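Long-range contacts in allantoicase (Saccharomyces cerevisiae, PDB 1O59), which hydrolyses allantoate to (S)-ureidoglycolate and urea, a step in allantoin degradation that lets yeast use purines as a secondary nitrogen source: residues 287-292 / 316-321; 274-279 / 345-350; 255-260 / 338-343; 221-226 / 244-249; 210-215 / 234-239. One frame throughout, in Å; residues are numbered along the deposited sequence.

The five contacts illustrate how one beta-sandwich is held within its sheets and between them. Contacts 1 and 3, with centres about 10 Å apart, join neighbouring strands of a five-stranded sheet, while contact 2 belongs to the opposing sheet and packs on contact 3 through Val347 CG2 and Ile341 CG2, 3.7 Å apart. Contact 4 bridges the layers: Ser223 bonds to Asp258 of contact 3, and Asp244 OD1 takes a 2.8 Å salt bridge from Lys348 NZ of contact 2. Contact 5, two loops about 11 Å from contact 2 between centres, reaches it through Arg238, whose NH2 lies 2.8 Å from Asp277 OD1. Contact 1 also touches contact 2, where Gly319 O meets Thr278 OG1.

Contact 1 (287-292 / 316-321); sequences QFITVE and SKTGPD
Ile289 and Thr318 meet where two antiparallel segments, 287-292 and 316-321, part company at the rim of a sheet. From Ile289 CB, which lies beside Thr318 CG2, the side chain divides. Its CG2 branch makes the closest approach, 3.6 Å from Thr318 CG2. The other branch starts with CG1 placed between the backbone N and carbonyl carbon (chi1 68°), so that CG1 flanks the same threonine methyl at 3.7 Å. At the tip, CD1 comes within 4.4 Å of Ser316 CB. The two side chains cross at about a right angle, and the threonine methyl thus packs against both branches of the isoleucine, while Thr318 OG1 bonds to Pro286 O.

Phe288 works on the other face. Its CD1 stands 3.6 Å from Lys317 CA, met obliquely, and its ring also receives a cation-pi contact from Lys315. Ser316 and Ile289 exchange two backbone bonds, and Thr318 N adds a straight one to Gln287 O (3.2 Å, 173°). A water donates to Gln287 O and Thr318 O and accepts a weak bond from Lys317 NZ. Gln287 and Phe288 both face Ile342 on the next strand, a classic beta bulge one strand in from the edge strand 309-317 of the five-stranded antiparallel sheet of a beta-sandwich.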
# COMPACT_ATOMS: atom_id res chain seq x y z
N GLN A 287 -3.53 -15.29 20.93
CA GLN A 287 -3.73 -16.54 21.62
C GLN A 287 -4.59 -17.47 20.77
O GLN A 287 -4.36 -18.67 20.76
CB GLN A 287 -4.38 -16.28 22.97
CG GLN A 287 -4.60 -17.50 23.76
CD GLN A 287 -5.15 -17.19 25.09
OE1 GLN A 287 -5.75 -16.14 25.29
NE2 GLN A 287 -4.92 -18.08 26.03
N PHE A 288 -5.58 -16.89 20.07
CA PHE A 288 -6.43 -17.62 19.14
C PHE A 288 -6.74 -16.76 17.97
O PHE A 288 -6.52 -15.55 18.02
CB PHE A 288 -7.79 -17.97 19.74
CG PHE A 288 -7.73 -18.81 20.97
CD1 PHE A 288 -7.53 -20.19 20.89
CD2 PHE A 288 -7.94 -18.24 22.22
CE1 PHE A 288 -7.52 -20.98 22.01
CE2 PHE A 288 -7.92 -19.03 23.37
CZ PHE A 288 -7.71 -20.40 23.25
N ILE A 289 -7.28 -17.38 16.92
CA ILE A 289 -7.83 -16.65 15.76
C ILE A 289 -9.11 -17.32 15.24
O ILE A 289 -9.36 -18.48 15.48
CB ILE A 289 -6.78 -16.48 14.57
CG1 ILE A 289 -6.45 -17.83 13.92
CG2 ILE A 289 -5.50 -15.77 15.02
CD1 ILE A 289 -7.33 -18.20 12.77
N THR A 290 -9.90 -16.54 14.51
CA THR A 290 -10.95 -17.08 13.66
C THR A 290 -10.89 -16.36 12.32
O THR A 290 -10.31 -15.30 12.22
CB THR A 290 -12.40 -16.90 14.28
OG1 THR A 290 -12.72 -15.51 14.43
CG2 THR A 290 -12.52 -17.48 15.69
N VAL A 291 -11.49 -16.95 11.30
CA VAL A 291 -11.63 -16.30 10.03
C VAL A 291 -13.07 -16.50 9.57
O VAL A 291 -13.54 -17.63 9.54
CB VAL A 291 -10.67 -16.88 8.97
CG1 VAL A 291 -10.79 -16.10 7.66
CG2 VAL A 291 -9.22 -16.88 9.49
N GLU A 292 -13.77 -15.41 9.26
CA GLU A 292 -15.09 -15.48 8.65
C GLU A 292 -15.03 -14.94 7.26
O GLU A 292 -14.13 -14.16 6.94
CB GLU A 292 -16.09 -14.64 9.42
CG GLU A 292 -16.27 -15.08 10.86
CD GLU A 292 -15.96 -13.96 11.82
OE1 GLU A 292 -16.98 -13.34 12.25
OE2 GLU A 292 -14.71 -13.69 12.07
N SER A 316 -9.15 -21.13 16.87
CA SER A 316 -7.97 -21.94 16.63
C SER A 316 -6.83 -21.36 17.40
O SER A 316 -6.54 -20.17 17.28
CB SER A 316 -7.60 -21.92 15.14
OG SER A 316 -8.54 -22.63 14.36
N LYS A 317 -6.16 -22.21 18.18
CA LYS A 317 -4.99 -21.82 18.96
C LYS A 317 -3.82 -21.50 18.01
O LYS A 317 -3.54 -22.25 17.09
CB LYS A 317 -4.58 -22.94 19.95
CG LYS A 317 -3.74 -22.42 21.11
CD LYS A 317 -3.26 -23.50 22.12
CE LYS A 317 -2.61 -22.84 23.40
NZ LYS A 317 -3.54 -21.81 24.08
N THR A 318 -3.16 -20.36 18.27
CA THR A 318 -2.04 -19.87 17.46
C THR A 318 -0.72 -19.86 18.25
O THR A 318 -0.69 -19.84 19.50
CB THR A 318 -2.32 -18.45 16.84
OG1 THR A 318 -2.97 -17.58 17.78
CG2 THR A 318 -3.31 -18.56 15.67
N GLY A 319 0.36 -19.91 17.46
CA GLY A 319 1.71 -20.06 17.97
C GLY A 319 2.55 -18.93 17.43
O GLY A 319 2.10 -18.16 16.57
N PRO A 320 3.77 -18.82 17.95
CA PRO A 320 4.66 -17.77 17.53
C PRO A 320 5.26 -18.11 16.21
O PRO A 320 5.65 -19.27 15.97
CB PRO A 320 5.77 -17.79 18.60
CG PRO A 320 5.80 -19.15 19.12
CD PRO A 320 4.39 -19.68 18.97
N ASP A 321 5.36 -17.10 15.35
CA ASP A 321 6.33 -17.13 14.29
C ASP A 321 6.09 -18.23 13.27
O ASP A 321 7.06 -18.79 12.74
CB ASP A 321 7.69 -17.36 14.93
CG ASP A 321 8.82 -17.04 14.02
OD1 ASP A 321 8.63 -16.25 13.04
OD2 ASP A 321 9.95 -17.58 14.20
O HOH W 1 -2.18 -19.76 21.92

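Contact 2 (274-279 / 345-350); sequences IIVDTA and GGVKRI
Val276 and Val347 lean against each other at a slant, CG1 to CG1 at 3.9 Å, each CG1 being anti to its own backbone N. Ile350 continues the apolar layer on that face: its CD1 lies 4.2 Å from Val276 CG2 and touches Ile274 CG2 as well. Beyond them, Leu339 and Ile341 of the opposing sheet cover Ile350 and Val347.

Asp277 and Arg349 share the other face but diverge. Their CB atoms are 4.0 Å apart; from there Asp277 CG runs anti to its backbone N (chi1 -168°), whereas Arg349 CG turns to lie beside its own N. The charged ends stay apart, Asp277 OD2 6.4 Å from Arg349 NE. Asp277 bonds to Arg238, and OD1 also accepts from Ala279 N, closing an Asx turn that ends the strand.

The backbone between these side chains holds a classic beta bulge, here in the antiparallel sheet that forms one layer of the sandwich: Lys348 and Arg349 both face Asp277. Asp277 O consequently takes Arg349 N at 3.2 Å and a weak, bent bond from Lys348 N.

Lys348, bent at each torsion after the first, passes alongside Ala279, its CE 3.3 Å from Ala279 O, to reach Asp244 and Arg238 O with NZ. Its CG sits 3.5 Å above the Arg349 guanidinium plane, toward the rim, and Arg349 NH1 bonds back to Lys348 O.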
# COMPACT_ATOMS: atom_id res chain seq x y z
N ILE A 274 -6.66 -21.65 3.95
CA ILE A 274 -6.36 -20.37 4.56
C ILE A 274 -5.10 -20.48 5.43
O ILE A 274 -4.90 -21.43 6.16
CB ILE A 274 -7.56 -19.83 5.34
CG1 ILE A 274 -8.72 -19.59 4.35
CG2 ILE A 274 -7.18 -18.54 6.05
CD1 ILE A 274 -9.99 -18.95 4.95
N ILE A 275 -4.23 -19.49 5.28
CA ILE A 275 -2.96 -19.44 6.01
C ILE A 275 -2.88 -18.16 6.84
O ILE A 275 -3.01 -17.07 6.33
CB ILE A 275 -1.76 -19.51 5.04
CG1 ILE A 275 -1.89 -20.71 4.10
CG2 ILE A 275 -0.46 -19.58 5.84
CD1 ILE A 275 -0.73 -20.80 3.10
N VAL A 276 -2.66 -18.32 8.14
CA VAL A 276 -2.43 -17.21 9.04
C VAL A 276 -1.00 -17.33 9.58
O VAL A 276 -0.63 -18.32 10.21
CB VAL A 276 -3.47 -17.21 10.15
CG1 VAL A 276 -3.27 -16.07 11.10
CG2 VAL A 276 -4.83 -17.10 9.56
N ASP A 277 -0.21 -16.30 9.28
CA ASP A 277 1.22 -16.29 9.52
C ASP A 277 1.60 -15.28 10.59
O ASP A 277 1.38 -14.07 10.43
CB ASP A 277 1.92 -15.93 8.22
CG ASP A 277 3.41 -16.16 8.26
OD1 ASP A 277 4.01 -16.56 9.31
OD2 ASP A 277 4.05 -16.00 7.21
N THR A 278 2.17 -15.79 11.68
CA THR A 278 2.64 -14.95 12.80
C THR A 278 4.16 -14.75 12.79
O THR A 278 4.75 -14.50 13.83
CB THR A 278 2.21 -15.58 14.12
OG1 THR A 278 2.63 -16.95 14.16
CG2 THR A 278 0.67 -15.63 14.22
N ALA A 279 4.78 -14.90 11.63
CA ALA A 279 6.22 -14.65 11.44
C ALA A 279 6.67 -13.43 12.24
O ALA A 279 6.05 -12.37 12.18
CB ALA A 279 6.56 -14.46 9.94
N GLY A 345 -2.81 -8.88 19.46
CA GLY A 345 -1.48 -9.37 19.07
C GLY A 345 -1.11 -8.98 17.66
O GLY A 345 -1.61 -8.01 17.12
N GLY A 346 -0.25 -9.80 17.06
CA GLY A 346 0.31 -9.51 15.76
C GLY A 346 0.28 -10.68 14.82
O GLY A 346 0.64 -11.79 15.17
N VAL A 347 -0.14 -10.39 13.60
CA VAL A 347 -0.13 -11.35 12.51
C VAL A 347 0.64 -10.73 11.33
O VAL A 347 0.37 -9.59 10.96
CB VAL A 347 -1.59 -11.65 12.09
CG1 VAL A 347 -1.62 -12.53 10.83
CG2 VAL A 347 -2.35 -12.33 13.22
N LYS A 348 1.56 -11.47 10.73
CA LYS A 348 2.27 -10.98 9.54
C LYS A 348 1.42 -11.01 8.25
O LYS A 348 1.38 -10.05 7.51
CB LYS A 348 3.56 -11.77 9.32
CG LYS A 348 4.59 -11.12 8.41
CD LYS A 348 5.08 -9.77 8.95
CE LYS A 348 6.19 -9.92 9.92
NZ LYS A 348 7.47 -10.18 9.16
N ARG A 349 0.78 -12.14 7.97
CA ARG A 349 0.06 -12.30 6.72
C ARG A 349 -1.16 -13.15 6.87
O ARG A 349 -1.27 -13.97 7.81
CB ARG A 349 0.94 -12.96 5.67
CG ARG A 349 2.24 -12.21 5.35
CD ARG A 349 2.08 -10.95 4.52
NE ARG A 349 3.40 -10.43 4.21
CZ ARG A 349 4.02 -9.48 4.87
NH1 ARG A 349 3.48 -8.88 5.90
NH2 ARG A 349 5.24 -9.16 4.52
N ILE A 350 -2.11 -12.92 5.96
CA ILE A 350 -3.18 -13.88 5.69
C ILE A 350 -3.30 -14.19 4.18
O ILE A 350 -3.19 -13.32 3.30
CB ILE A 350 -4.54 -13.45 6.33
CG1 ILE A 350 -5.56 -14.60 6.16
CG2 ILE A 350 -5.09 -12.15 5.72
CD1 ILE A 350 -6.83 -14.41 6.95

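Contact 3 (255-260 / 338-343); sequences GHTDWA and KLTIIP
Strand residues Asp258 to Ala260 and Lys338 to Ile342 run antiparallel, their axes approaching to 4.6 Å at 161° between directions. Asp258 and Ile341 form one hydrogen-bonded pair, Ala260 and Leu339 the next, and Trp259 with Thr340 is the non-hydrogen-bonded pair between them. The bond from Asp258 N to Ile341 O is 2.9 Å long and nearly straight. The register carries on loosely to Pro343, which follows a cis peptide and lays its CB 3.4 Å from His256 O.

On the inner face Asp258 CB rests against Ile341 CG1 at 3.5 Å, and that branch stands between its backbone N and carbonyl carbon (chi1 64°). Ala260, Leu339 and Ile341 all touch Trp246, which belongs to a strand of the other layer. This is the centre of a five-stranded antiparallel sheet, strands 258-263 and 336-342 lying second and third across it, in a beta-sandwich. Asp258 bonds through its carboxylate to Ser223 and Thr248.

Its OD2 also takes a weak 3.3 Å bond from His256 NE2, in plane with the imidazole edge. An alanine in place of His256 would probably leave Asp258 OD2 without this weak imidazole donor.

Across the outer face Thr257 and Ile342 lie side by side pointing the same way, CG2 to CG1 at 3.7 Å. Thr340 CG2 comes equally near to Thr257 CB, while Trp259 turns its indole away from the partner strand.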
# COMPACT_ATOMS: atom_id res chain seq x y z
N GLY A 255 -13.13 -10.63 26.90
CA GLY A 255 -13.85 -10.80 25.63
C GLY A 255 -13.41 -9.88 24.51
O GLY A 255 -13.99 -9.88 23.43
N HIS A 256 -12.36 -9.10 24.76
CA HIS A 256 -11.77 -8.27 23.72
C HIS A 256 -11.29 -9.11 22.53
O HIS A 256 -10.73 -10.21 22.70
CB HIS A 256 -10.59 -7.45 24.27
CG HIS A 256 -10.02 -6.49 23.28
ND1 HIS A 256 -10.42 -5.18 23.19
CD2 HIS A 256 -9.09 -6.67 22.31
CE1 HIS A 256 -9.77 -4.59 22.21
NE2 HIS A 256 -8.96 -5.47 21.65
N THR A 257 -11.57 -8.60 21.33
CA THR A 257 -10.89 -9.05 20.13
C THR A 257 -10.44 -7.89 19.26
O THR A 257 -10.88 -6.75 19.39
CB THR A 257 -11.80 -9.93 19.26
OG1 THR A 257 -12.90 -9.15 18.78
CG2 THR A 257 -12.44 -11.05 20.05
N ASP A 258 -9.55 -8.22 18.34
CA ASP A 258 -9.18 -7.33 17.27
C ASP A 258 -9.54 -8.02 15.95
O ASP A 258 -9.71 -9.24 15.89
CB ASP A 258 -7.70 -6.95 17.39
CG ASP A 258 -7.48 -5.81 18.39
OD1 ASP A 258 -8.21 -4.77 18.26
OD2 ASP A 258 -6.65 -5.88 19.34
N TRP A 259 -9.71 -7.22 14.91
CA TRP A 259 -10.14 -7.76 13.65
C TRP A 259 -9.76 -6.88 12.49
O TRP A 259 -9.52 -5.68 12.64
CB TRP A 259 -11.65 -8.01 13.66
CG TRP A 259 -12.47 -6.84 14.14
CD1 TRP A 259 -13.00 -6.65 15.40
CD2 TRP A 259 -12.89 -5.73 13.35
NE1 TRP A 259 -13.73 -5.48 15.44
CE2 TRP A 259 -13.68 -4.89 14.20
CE3 TRP A 259 -12.69 -5.34 12.01
CZ2 TRP A 259 -14.22 -3.68 13.76
CZ3 TRP A 259 -13.24 -4.16 11.58
CH2 TRP A 259 -14.01 -3.34 12.45
N ALA A 260 -9.78 -7.51 11.33
CA ALA A 260 -9.42 -6.89 10.09
C ALA A 260 -10.32 -7.47 9.03
O ALA A 260 -10.42 -8.68 8.91
CB ALA A 260 -7.95 -7.18 9.77
N LYS A 338 -12.97 -11.81 7.25
CA LYS A 338 -12.69 -11.09 8.50
C LYS A 338 -11.77 -11.98 9.29
O LYS A 338 -12.08 -13.13 9.53
CB LYS A 338 -14.01 -10.79 9.27
CG LYS A 338 -13.84 -10.10 10.63
CD LYS A 338 -15.16 -9.38 11.17
CE LYS A 338 -16.27 -10.32 11.59
NZ LYS A 338 -17.62 -9.67 11.51
N LEU A 339 -10.62 -11.45 9.67
CA LEU A 339 -9.67 -12.16 10.51
C LEU A 339 -9.83 -11.56 11.88
O LEU A 339 -9.84 -10.36 12.02
CB LEU A 339 -8.23 -11.98 9.99
CG LEU A 339 -7.10 -12.31 10.98
CD1 LEU A 339 -7.07 -13.81 11.36
CD2 LEU A 339 -5.73 -11.84 10.42
N THR A 340 -10.00 -12.41 12.88
CA THR A 340 -10.24 -11.98 14.24
C THR A 340 -9.11 -12.58 15.03
O THR A 340 -8.81 -13.78 14.87
CB THR A 340 -11.61 -12.49 14.75
OG1 THR A 340 -12.70 -11.95 13.97
CG2 THR A 340 -11.89 -12.00 16.17
N ILE A 341 -8.44 -11.73 15.81
CA ILE A 341 -7.33 -12.17 16.67
C ILE A 341 -7.77 -11.94 18.11
O ILE A 341 -8.48 -10.96 18.41
CB ILE A 341 -5.99 -11.45 16.34
CG1 ILE A 341 -6.03 -9.94 16.59
CG2 ILE A 341 -5.59 -11.72 14.88
CD1 ILE A 341 -4.73 -9.23 16.23
N ILE A 342 -7.41 -12.88 18.98
CA ILE A 342 -8.00 -12.94 20.30
C ILE A 342 -6.89 -13.08 21.32
O ILE A 342 -6.06 -13.96 21.19
CB ILE A 342 -8.96 -14.12 20.40
CG1 ILE A 342 -10.14 -13.91 19.47
CG2 ILE A 342 -9.49 -14.27 21.79
CD1 ILE A 342 -10.67 -15.20 18.92
N PRO A 343 -6.90 -12.23 22.35
CA PRO A 343 -7.66 -10.97 22.41
C PRO A 343 -7.06 -9.80 21.59
O PRO A 343 -7.71 -8.80 21.34
CB PRO A 343 -7.60 -10.64 23.90
CG PRO A 343 -6.24 -11.16 24.32
CD PRO A 343 -5.95 -12.38 23.48

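Contact 4 (221-226 / 244-249); sequences KYSDQH and DGWETK
The touching parts, 223-226 and 246-249, run at 86° to each other, with His226 N giving a 2.7 Å bond to Glu247 O. The chain here leaves the outermost strand 218-222 of one sheet of the beta-sandwich and pairs, from 227, with strand 246-247 in the other, so the contact joins both layers.

Asp224 is gripped from two directions. Its CG runs anti to the backbone N (chi1 177°), and the aspartate side chain crosses that of Lys249 at about a right angle. OD1 offers its syn lone pair to Lys249 NZ in a 2.8 Å salt bridge. OD2 receives Lys249 N nearly along its C-O axis at 3.1 Å and is also flanked by Thr248 CB. Even the aspartate carbonyl is engaged: Trp246 NE1 points to Asp224 O, 2.9 Å away, in the plane of both indole and carbonyl. Gln225 CG lies at the same indole edge, as does Ser223 OG, itself hydrogen-bonded to Asp258, while Thr248 CG2 covers one face toward its rim.

His226 and Glu247 lie side by side, ring and carboxylate only 13° from coplanar. His226 ND1 bonds to Glu247 OE1 at 3.3 Å, which should hold the imidazole against rotation. Over one face of that ring comes Lys249 CG, 3.9 Å from the centroid, a CH-pi contact made by the same lysine chain whose CE passes 3.6 Å from His226 CD2.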
# COMPACT_ATOMS: atom_id res chain seq x y z
N LYS A 221 -11.09 -2.41 6.72
CA LYS A 221 -11.53 -1.93 8.03
C LYS A 221 -10.84 -2.73 9.10
O LYS A 221 -10.51 -3.88 8.89
CB LYS A 221 -13.05 -2.04 8.19
CG LYS A 221 -13.80 -0.87 7.54
CD LYS A 221 -15.06 -0.39 8.31
CE LYS A 221 -15.48 1.05 7.81
NZ LYS A 221 -16.59 1.76 8.59
N TYR A 222 -10.61 -2.09 10.24
CA TYR A 222 -9.84 -2.72 11.31
C TYR A 222 -10.32 -2.18 12.64
O TYR A 222 -10.80 -1.07 12.73
CB TYR A 222 -8.32 -2.47 11.14
CG TYR A 222 -7.94 -1.01 10.99
CD1 TYR A 222 -7.72 -0.20 12.10
CD2 TYR A 222 -7.82 -0.43 9.75
CE1 TYR A 222 -7.40 1.17 11.96
CE2 TYR A 222 -7.47 0.90 9.59
CZ TYR A 222 -7.27 1.71 10.69
OH TYR A 222 -6.99 3.05 10.49
N SER A 223 -10.15 -2.99 13.67
CA SER A 223 -10.39 -2.56 15.03
C SER A 223 -9.33 -1.51 15.49
O SER A 223 -9.67 -0.46 15.98
CB SER A 223 -10.38 -3.80 15.93
OG SER A 223 -9.22 -4.58 15.71
N ASP A 224 -8.06 -1.79 15.24
CA ASP A 224 -6.93 -1.08 15.83
C ASP A 224 -5.73 -1.44 14.94
O ASP A 224 -5.70 -2.52 14.36
CB ASP A 224 -6.74 -1.60 17.28
CG ASP A 224 -5.51 -0.98 18.03
OD1 ASP A 224 -5.63 0.23 18.37
OD2 ASP A 224 -4.45 -1.62 18.35
N GLN A 225 -4.78 -0.51 14.82
CA GLN A 225 -3.47 -0.74 14.21
C GLN A 225 -2.51 -0.06 15.13
O GLN A 225 -2.41 1.14 15.09
CB GLN A 225 -3.32 -0.02 12.87
CG GLN A 225 -4.09 -0.56 11.72
CD GLN A 225 -3.83 0.21 10.43
OE1 GLN A 225 -3.80 -0.40 9.37
NE2 GLN A 225 -3.68 1.54 10.52
N HIS A 226 -1.80 -0.75 15.98
CA HIS A 226 -0.88 -0.03 16.85
C HIS A 226 0.45 0.08 16.14
O HIS A 226 0.93 1.18 15.90
CB HIS A 226 -0.75 -0.74 18.18
CG HIS A 226 0.25 -0.13 19.09
ND1 HIS A 226 1.32 -0.85 19.60
CD2 HIS A 226 0.37 1.13 19.57
CE1 HIS A 226 2.05 -0.05 20.36
NE2 HIS A 226 1.50 1.16 20.35
N ASP A 244 6.58 -4.93 9.82
CA ASP A 244 5.89 -5.09 8.54
C ASP A 244 4.73 -6.07 8.54
O ASP A 244 4.37 -6.62 7.53
CB ASP A 244 6.87 -5.38 7.40
CG ASP A 244 7.78 -6.57 7.67
OD1 ASP A 244 7.28 -7.62 8.09
OD2 ASP A 244 9.03 -6.53 7.47
N GLY A 245 4.12 -6.25 9.69
CA GLY A 245 2.86 -6.94 9.79
C GLY A 245 1.80 -6.02 10.35
O GLY A 245 1.87 -4.81 10.19
N TRP A 246 0.81 -6.63 11.00
CA TRP A 246 -0.29 -5.95 11.63
C TRP A 246 -0.26 -6.34 13.09
O TRP A 246 -0.21 -7.50 13.43
CB TRP A 246 -1.60 -6.40 11.01
CG TRP A 246 -2.82 -5.87 11.73
CD1 TRP A 246 -3.08 -4.58 12.09
CD2 TRP A 246 -3.91 -6.65 12.19
NE1 TRP A 246 -4.29 -4.50 12.74
CE2 TRP A 246 -4.81 -5.76 12.83
CE3 TRP A 246 -4.22 -8.01 12.15
CZ2 TRP A 246 -6.00 -6.18 13.38
CZ3 TRP A 246 -5.41 -8.43 12.69
CH2 TRP A 246 -6.29 -7.52 13.29
N GLU A 247 -0.22 -5.34 13.95
CA GLU A 247 -0.14 -5.58 15.37
C GLU A 247 -1.00 -4.59 16.11
O GLU A 247 -1.07 -3.39 15.77
CB GLU A 247 1.29 -5.44 15.85
CG GLU A 247 1.48 -5.99 17.26
CD GLU A 247 2.23 -5.04 18.18
OE1 GLU A 247 1.71 -3.93 18.50
OE2 GLU A 247 3.35 -5.43 18.56
N THR A 248 -1.66 -5.11 17.14
CA THR A 248 -2.53 -4.31 17.98
C THR A 248 -1.98 -4.25 19.38
O THR A 248 -1.11 -5.01 19.75
CB THR A 248 -3.94 -4.89 17.95
OG1 THR A 248 -3.92 -6.22 18.49
CG2 THR A 248 -4.42 -5.05 16.50
N LYS A 249 -2.52 -3.31 20.14
CA LYS A 249 -2.14 -3.06 21.51
C LYS A 249 -2.49 -4.21 22.43
O LYS A 249 -3.42 -4.99 22.14
CB LYS A 249 -2.87 -1.81 22.03
CG LYS A 249 -2.30 -0.50 21.51
CD LYS A 249 -3.38 0.63 21.30
CE LYS A 249 -3.25 1.32 19.86
NZ LYS A 249 -4.32 2.38 19.55

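Contact 5 (210-215 / 234-239); sequences LAYVCN and LLPGRG
Leu234 opens the contact by bringing its side chain against the carbonyl of Ala211, in a place where two loops of the C-terminal beta-sandwich are pressed together, the first containing a short 3-10 turn at 213-214. Leu234 CD2 lies 3.2 Å from Ala211 O, and its CB meets Val213 CB at 4.1 Å. The carbonyl of Leu234 accepts the one backbone bond between the segments, from Val213 N at 3.1 Å.

Leu235 sets its CB away from segment 210-215, yet its CD2 comes within 4.4 Å of Val213 CG1. Both residues also pack on the N-terminal half of the chain, Val213 on Leu42 and Leu235 on Lys41. The carbonyl carbon of Leu235 lies at the edge of the Tyr212 ring.

Pro236 comes next, crossing the tyrosine at about a right angle. Tyr212 starts with CG anti to the backbone N (chi1 -167°), then brings its ring edge forward, so that CE1 is 3.6 Å from Pro236 N. An alanine in place of Tyr212 would probably open a gap beside Pro236 and leave that proline without its aromatic neighbour. At the far end of the ring, Tyr212 OH sits 3.3 Å from Pro236 CB and 3.5 Å from Pro236 CG.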
# COMPACT_ATOMS: atom_id res chain seq x y z
N LEU A 210 -6.51 -15.25 -3.22
CA LEU A 210 -7.57 -14.29 -3.40
C LEU A 210 -7.38 -13.09 -2.51
O LEU A 210 -7.95 -12.04 -2.77
CB LEU A 210 -8.93 -14.94 -3.09
CG LEU A 210 -9.29 -16.10 -4.01
CD1 LEU A 210 -10.47 -16.86 -3.48
CD2 LEU A 210 -9.54 -15.62 -5.45
N ALA A 211 -6.57 -13.25 -1.46
CA ALA A 211 -6.31 -12.17 -0.51
C ALA A 211 -5.00 -11.42 -0.76
O ALA A 211 -4.65 -10.50 -0.01
CB ALA A 211 -6.31 -12.74 0.88
N TYR A 212 -4.28 -11.79 -1.81
CA TYR A 212 -3.00 -11.14 -2.11
C TYR A 212 -3.19 -9.75 -2.74
O TYR A 212 -4.06 -9.56 -3.60
CB TYR A 212 -2.23 -12.04 -3.08
CG TYR A 212 -0.78 -11.76 -3.33
CD1 TYR A 212 0.07 -11.35 -2.32
CD2 TYR A 212 -0.24 -12.00 -4.60
CE1 TYR A 212 1.44 -11.17 -2.57
CE2 TYR A 212 1.10 -11.82 -4.86
CZ TYR A 212 1.94 -11.41 -3.84
OH TYR A 212 3.27 -11.21 -4.12
N VAL A 213 -2.34 -8.82 -2.37
CA VAL A 213 -2.46 -7.47 -2.82
C VAL A 213 -2.33 -7.37 -4.35
O VAL A 213 -3.05 -6.56 -4.98
CB VAL A 213 -1.48 -6.49 -2.08
CG1 VAL A 213 -0.00 -6.79 -2.37
CG2 VAL A 213 -1.81 -5.03 -2.45
N CYS A 214 -1.44 -8.17 -4.93
CA CYS A 214 -1.24 -8.16 -6.36
C CYS A 214 -2.37 -8.79 -7.13
O CYS A 214 -2.39 -8.73 -8.35
CB CYS A 214 0.02 -8.92 -6.74
SG CYS A 214 1.50 -8.32 -5.93
N ASN A 215 -3.30 -9.42 -6.42
CA ASN A 215 -4.47 -9.96 -7.06
C ASN A 215 -5.72 -9.09 -6.86
O ASN A 215 -6.81 -9.51 -7.14
CB ASN A 215 -4.72 -11.40 -6.57
CG ASN A 215 -3.72 -12.38 -7.14
OD1 ASN A 215 -3.19 -12.17 -8.24
ND2 ASN A 215 -3.45 -13.46 -6.41
N LEU A 234 -1.37 -8.53 3.38
CA LEU A 234 -1.60 -8.99 2.05
C LEU A 234 -0.33 -8.87 1.21
O LEU A 234 -0.36 -9.04 -0.02
CB LEU A 234 -2.73 -8.15 1.45
CG LEU A 234 -3.92 -7.83 2.37
CD1 LEU A 234 -4.91 -6.91 1.72
CD2 LEU A 234 -4.66 -9.10 2.83
N LEU A 235 0.80 -8.60 1.85
CA LEU A 235 2.02 -8.30 1.11
C LEU A 235 2.77 -9.55 0.65
O LEU A 235 2.59 -10.63 1.17
CB LEU A 235 2.96 -7.45 1.98
CG LEU A 235 2.45 -6.05 2.34
CD1 LEU A 235 3.48 -5.38 3.22
CD2 LEU A 235 2.18 -5.23 1.09
N PRO A 236 3.67 -9.39 -0.30
CA PRO A 236 4.53 -10.49 -0.66
C PRO A 236 5.49 -10.83 0.49
O PRO A 236 5.83 -9.94 1.31
CB PRO A 236 5.34 -9.98 -1.88
CG PRO A 236 4.77 -8.63 -2.25
CD PRO A 236 3.98 -8.16 -1.04
N GLY A 237 5.92 -12.10 0.53
CA GLY A 237 6.91 -12.55 1.47
C GLY A 237 6.40 -12.70 2.87
O GLY A 237 5.24 -12.43 3.18
N ARG A 238 7.28 -13.15 3.73
CA ARG A 238 6.98 -13.24 5.15
C ARG A 238 7.50 -12.02 5.89
O ARG A 238 7.32 -11.93 7.09
CB ARG A 238 7.63 -14.49 5.72
CG ARG A 238 7.03 -15.78 5.19
CD ARG A 238 7.46 -16.98 5.98
NE ARG A 238 6.81 -17.01 7.29
CZ ARG A 238 7.18 -17.83 8.26
NH1 ARG A 238 8.18 -18.67 8.09
NH2 ARG A 238 6.54 -17.81 9.42
N GLY A 239 8.16 -11.10 5.17
CA GLY A 239 8.65 -9.86 5.77
C GLY A 239 9.94 -10.07 6.53
O GLY A 239 10.52 -11.17 6.52